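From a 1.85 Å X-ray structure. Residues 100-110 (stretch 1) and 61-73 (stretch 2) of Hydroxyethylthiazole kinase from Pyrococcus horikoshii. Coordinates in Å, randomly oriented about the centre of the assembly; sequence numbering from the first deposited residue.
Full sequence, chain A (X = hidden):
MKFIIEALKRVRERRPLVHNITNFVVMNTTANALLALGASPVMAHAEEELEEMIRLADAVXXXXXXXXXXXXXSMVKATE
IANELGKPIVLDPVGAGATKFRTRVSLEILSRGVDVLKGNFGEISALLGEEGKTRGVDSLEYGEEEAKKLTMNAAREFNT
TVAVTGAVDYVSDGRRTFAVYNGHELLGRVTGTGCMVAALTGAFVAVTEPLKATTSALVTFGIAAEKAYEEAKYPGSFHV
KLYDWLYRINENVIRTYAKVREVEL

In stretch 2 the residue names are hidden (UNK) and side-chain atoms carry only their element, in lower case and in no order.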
# COMPACT_ATOMS: atom_id res chain seq x y z
N LYS A 100 -5.69 -24.00 6.77
CA LYS A 100 -5.72 -25.08 5.79
C LYS A 100 -5.84 -24.51 4.39
O LYS A 100 -5.27 -25.05 3.44
CB LYS A 100 -6.92 -26.01 6.06
CG LYS A 100 -6.91 -26.70 7.42
CD LYS A 100 -8.20 -27.48 7.62
CE LYS A 100 -8.28 -28.10 9.01
NZ LYS A 100 -9.57 -28.81 9.22
N PHE A 101 -6.59 -23.42 4.26
CA PHE A 101 -6.80 -22.76 2.98
C PHE A 101 -5.47 -22.39 2.33
O PHE A 101 -5.26 -22.63 1.14
CB PHE A 101 -7.67 -21.51 3.18
CG PHE A 101 -8.08 -20.82 1.91
CD1 PHE A 101 -8.56 -21.55 0.82
CD2 PHE A 101 -8.01 -19.43 1.80
CE1 PHE A 101 -8.99 -20.90 -0.34
CE2 PHE A 101 -8.43 -18.77 0.64
CZ PHE A 101 -8.92 -19.51 -0.43
N ARG A 102 -4.57 -21.80 3.11
CA ARG A 102 -3.27 -21.40 2.59
C ARG A 102 -2.38 -22.59 2.28
O ARG A 102 -1.64 -22.60 1.29
CB ARG A 102 -2.58 -20.45 3.57
CG ARG A 102 -3.37 -19.18 3.75
CD ARG A 102 -2.75 -18.22 4.73
NE ARG A 102 -3.57 -17.03 4.83
CZ ARG A 102 -3.11 -15.79 4.73
NH1 ARG A 102 -1.82 -15.58 4.53
NH2 ARG A 102 -3.95 -14.77 4.83
N THR A 103 -2.44 -23.61 3.13
CA THR A 103 -1.65 -24.82 2.93
C THR A 103 -2.16 -25.52 1.67
O THR A 103 -1.37 -25.95 0.82
CB THR A 103 -1.79 -25.78 4.13
OG1 THR A 103 -1.37 -25.11 5.32
CG2 THR A 103 -0.92 -27.02 3.92
N ARG A 104 -3.48 -25.63 1.56
CA ARG A 104 -4.10 -26.28 0.41
C ARG A 104 -3.75 -25.61 -0.91
O ARG A 104 -3.35 -26.28 -1.87
CB ARG A 104 -5.63 -26.32 0.59
CG ARG A 104 -6.38 -26.82 -0.63
CD ARG A 104 -7.86 -27.11 -0.35
NE ARG A 104 -8.63 -25.93 0.05
CZ ARG A 104 -8.99 -25.66 1.31
NH1 ARG A 104 -8.65 -26.49 2.29
NH2 ARG A 104 -9.70 -24.58 1.58
N VAL A 105 -3.92 -24.30 -0.97
CA VAL A 105 -3.61 -23.56 -2.20
C VAL A 105 -2.13 -23.65 -2.55
O VAL A 105 -1.77 -23.77 -3.72
CB VAL A 105 -4.03 -22.08 -2.08
CG1 VAL A 105 -3.62 -21.32 -3.33
CG2 VAL A 105 -5.54 -21.99 -1.87
N SER A 106 -1.27 -23.59 -1.54
CA SER A 106 0.17 -23.68 -1.79
C SER A 106 0.51 -25.03 -2.42
O SER A 106 1.26 -25.09 -3.39
CB SER A 106 0.95 -23.51 -0.48
OG SER A 106 0.76 -22.22 0.06
N LEU A 107 -0.03 -26.11 -1.86
CA LEU A 107 0.24 -27.44 -2.38
C LEU A 107 -0.33 -27.63 -3.79
O LEU A 107 0.24 -28.34 -4.61
CB LEU A 107 -0.34 -28.51 -1.44
CG LEU A 107 0.34 -28.58 -0.07
CD1 LEU A 107 -0.34 -29.63 0.80
CD2 LEU A 107 1.82 -28.90 -0.25
N GLU A 108 -1.45 -26.97 -4.06
CA GLU A 108 -2.10 -27.04 -5.36
C GLU A 108 -1.19 -26.43 -6.42
O GLU A 108 -1.03 -26.97 -7.52
CB GLU A 108 -3.43 -26.27 -5.30
CG GLU A 108 -4.33 -26.47 -6.50
CD GLU A 108 -5.66 -25.75 -6.34
OE1 GLU A 108 -5.99 -25.37 -5.19
OE2 GLU A 108 -6.37 -25.58 -7.35
N ILE A 109 -0.57 -25.30 -6.09
CA ILE A 109 0.34 -24.62 -7.00
C ILE A 109 1.62 -25.44 -7.15
O ILE A 109 2.15 -25.60 -8.25
CB ILE A 109 0.66 -23.20 -6.47
CG1 ILE A 109 -0.61 -22.34 -6.55
CG2 ILE A 109 1.81 -22.58 -7.25
CD1 ILE A 109 -0.48 -20.99 -5.89
N LEU A 110 2.12 -25.96 -6.03
CA LEU A 110 3.33 -26.77 -6.04
C LEU A 110 3.14 -28.05 -6.85
O LEU A 110 4.08 -28.54 -7.48
CB LEU A 110 3.75 -27.12 -4.61
CG LEU A 110 4.40 -25.98 -3.82
CD1 LEU A 110 4.41 -26.29 -2.33
CD2 LEU A 110 5.81 -25.77 -4.34
N UNK A 61 5.75 -14.09 -10.01
CA UNK A 61 5.86 -14.24 -8.56
C UNK A 61 4.45 -14.34 -7.98
O UNK A 61 3.61 -13.46 -8.21
c UNK A 61 6.58 -13.03 -7.92
c UNK A 61 6.54 -13.13 -6.39
c UNK A 61 8.03 -12.99 -8.40
N UNK A 62 4.18 -15.43 -7.26
CA UNK A 62 2.88 -15.66 -6.65
C UNK A 62 3.02 -15.57 -5.13
O UNK A 62 3.86 -16.24 -4.54
c UNK A 62 2.08 -17.12 -8.54
c UNK A 62 2.31 -17.05 -7.03
c UNK A 62 1.00 -17.30 -6.29
c UNK A 62 1.71 -18.49 -9.06
N UNK A 63 2.20 -14.73 -4.52
CA UNK A 63 2.24 -14.51 -3.07
C UNK A 63 0.80 -14.61 -2.56
O UNK A 63 -0.04 -13.79 -2.91
o UNK A 63 2.07 -13.05 -0.54
n UNK A 63 4.15 -12.32 -0.95
c UNK A 63 2.82 -13.12 -2.80
c UNK A 63 2.99 -12.83 -1.33
N UNK A 64 0.53 -15.60 -1.71
CA UNK A 64 -0.82 -15.84 -1.19
C UNK A 64 -1.17 -15.12 0.12
O UNK A 64 -2.16 -15.48 0.76
c UNK A 64 -0.14 -17.86 0.15
c UNK A 64 -1.06 -17.35 -0.97
c UNK A 64 -0.78 -18.11 -2.26
c UNK A 64 -0.36 -19.33 0.50
N UNK A 65 -0.39 -14.11 0.48
CA UNK A 65 -0.62 -13.38 1.73
C UNK A 65 -2.03 -12.94 2.08
O UNK A 65 -2.42 -12.96 3.25
N UNK A 66 -2.80 -12.51 1.08
CA UNK A 66 -4.17 -12.05 1.31
C UNK A 66 -5.10 -12.66 0.28
O UNK A 66 -5.95 -11.98 -0.28
c UNK A 66 -4.28 -10.51 1.22
o UNK A 66 -3.83 -10.08 -0.07
c UNK A 66 -3.45 -9.84 2.31
N UNK A 67 -4.96 -13.96 0.04
CA UNK A 67 -5.78 -14.63 -0.95
C UNK A 67 -7.25 -14.83 -0.59
O UNK A 67 -7.65 -14.69 0.56
c UNK A 67 -5.16 -18.42 -0.71
c UNK A 67 -5.59 -16.74 1.10
c UNK A 67 -5.19 -16.01 -1.29
c UNK A 67 -4.84 -17.02 -0.19
N UNK A 68 -8.04 -15.15 -1.61
CA UNK A 68 -9.45 -15.47 -1.47
C UNK A 68 -9.77 -16.36 -2.67
O UNK A 68 -8.87 -16.65 -3.47
c UNK A 68 -10.24 -13.32 -2.63
o UNK A 68 -10.34 -12.08 -2.45
o UNK A 68 -10.09 -13.83 -3.76
c UNK A 68 -10.36 -14.22 -1.41
N UNK A 69 -11.01 -16.82 -2.79
CA UNK A 69 -11.37 -17.71 -3.89
C UNK A 69 -11.06 -17.13 -5.27
O UNK A 69 -10.62 -17.85 -6.17
c UNK A 69 -12.85 -18.11 -3.81
o UNK A 69 -13.69 -16.98 -3.87
N UNK A 70 -11.29 -15.83 -5.43
CA UNK A 70 -11.03 -15.18 -6.70
C UNK A 70 -9.55 -15.17 -7.05
O UNK A 70 -9.17 -15.51 -8.17
N UNK A 71 -8.71 -14.76 -6.11
CA UNK A 71 -7.28 -14.71 -6.36
C UNK A 71 -6.68 -16.10 -6.53
O UNK A 71 -5.72 -16.28 -7.28
c UNK A 71 -4.58 -11.48 -6.21
c UNK A 71 -6.56 -13.94 -5.24
c UNK A 71 -5.90 -11.46 -5.76
c UNK A 71 -3.98 -10.28 -6.60
c UNK A 71 -7.98 -11.82 -5.00
c UNK A 71 -6.58 -10.22 -5.71
c UNK A 71 -5.98 -9.02 -6.09
c UNK A 71 -4.68 -9.07 -6.54
c UNK A 71 -6.81 -12.47 -5.30
n UNK A 71 -7.85 -10.47 -5.24
N UNK A 72 -7.24 -17.08 -5.83
CA UNK A 72 -6.75 -18.45 -5.93
C UNK A 72 -6.89 -18.92 -7.37
O UNK A 72 -5.98 -19.53 -7.93
n UNK A 72 -10.01 -23.17 -7.05
n UNK A 72 -9.08 -22.10 -5.23
c UNK A 72 -7.00 -20.81 -4.98
c UNK A 72 -7.54 -19.38 -5.02
n UNK A 72 -7.82 -23.55 -6.50
c UNK A 72 -8.97 -22.94 -6.26
c UNK A 72 -7.98 -21.77 -4.33
N UNK A 73 -8.04 -18.64 -7.96
CA UNK A 73 -8.33 -19.02 -9.33
C UNK A 73 -7.28 -18.40 -10.26
O UNK A 73 -6.74 -19.08 -11.14
n UNK A 73 -13.00 -16.69 -9.69
c UNK A 73 -13.09 -17.92 -9.22
c UNK A 73 -10.31 -19.21 -10.94
n UNK A 73 -13.74 -18.15 -8.08
n UNK A 73 -12.51 -18.93 -9.87
c UNK A 73 -11.77 -18.79 -11.11
c UNK A 73 -9.72 -18.54 -9.72

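Position 61 lies in a strand and carries three carbons, one bearing the other two; its side chain is out of reach of stretch 1. A fork at the first carbon with two single-carbon arms is Val61. Position 62 has four carbons, forked at the first, with one arm two carbons long. Its CA-to-CB bond points toward the helix 100-110, and the short arm ends 4.0 Å from CD1 of Ile109. This is Ile62, and the touching atom is CG2.

At position 63 there are two carbons, the second carrying one oxygen and one nitrogen: a primary amide one methylene from the backbone, hence Asn63. It makes no contact with stretch 1, but its OD1 accepts from the backbone N of position 65 at 2.9 Å (N-H...O angle 156°), linking the side chain at 63 to the backbone two residues on.

Position 64 repeats the four-carbon pattern of 62, with chi1 now 66° (p). The end of its long arm lies 3.6 Å from Arg102 O and 3.1 Å from Ser106 OG, while its short arm lies 4.4 Å from Val105 CG1. The residue is Ile64, with CD1 as the tip of the long arm. Ser106 OG donates to Arg102 O at 2.7 Å, so the hydroxyl beside this methyl is engaged within its own helix.

No side-chain atoms are present at position 65, so it is Gly65. An ideal CB would point away from the helix and sit 3.0 Å from Asn63 OD1, a crowded placement. Position 66 has one carbon carrying one oxygen and one carbon; this is Thr66, and its CA-to-CB bond points away from stretch 1.

Position 67 has four carbons forked at the second, the mark of Leu67. Its CD1 comes within 3.5 Å of Phe101 CE2, and its CD2 lies 3.8 Å from Val105 CG2. CD2 also stands over the Phe101 ring, 4.0 Å from the centroid and 30° off the normal, a CH-pi contact.

Position 68 bears two carbons, the second with two oxygens: Asp68. It caps the next helix, OD1 accepting from the backbone N of position 71 at 2.9 Å and 166°. One carbon then one oxygen at 69 gives Ser69, whose N lies near the plane of the Phe101 ring, 4.1 Å from CZ. Position 70, without a side chain, is Gly70. Fused five- and six-membered rings with eight carbons and one nitrogen make 71 Trp71, out of reach of stretch 1.

Position 72 runs through three carbons and a nitrogen to a carbon with two more nitrogens: Arg72. Its CD packs 3.5 Å from Val105 CG2, and its NH1 meets Glu108 OE2 at 2.6 Å in a salt bridge. The same atom pattern at 73 gives Arg73, whose CA-to-CB bond points away from stretch 1.

The contact joins an apolar seam to polar ties. Ile62, Ile64 and Leu67 pack against Ile109, Val105 and Phe101, while Arg102 NH1 and NH2 both reach Gly65 O, at 3.0 and 2.8 Å, in weak hydrogen bonds.

Stretch 2 61-73: VINIGTLDSGWRR
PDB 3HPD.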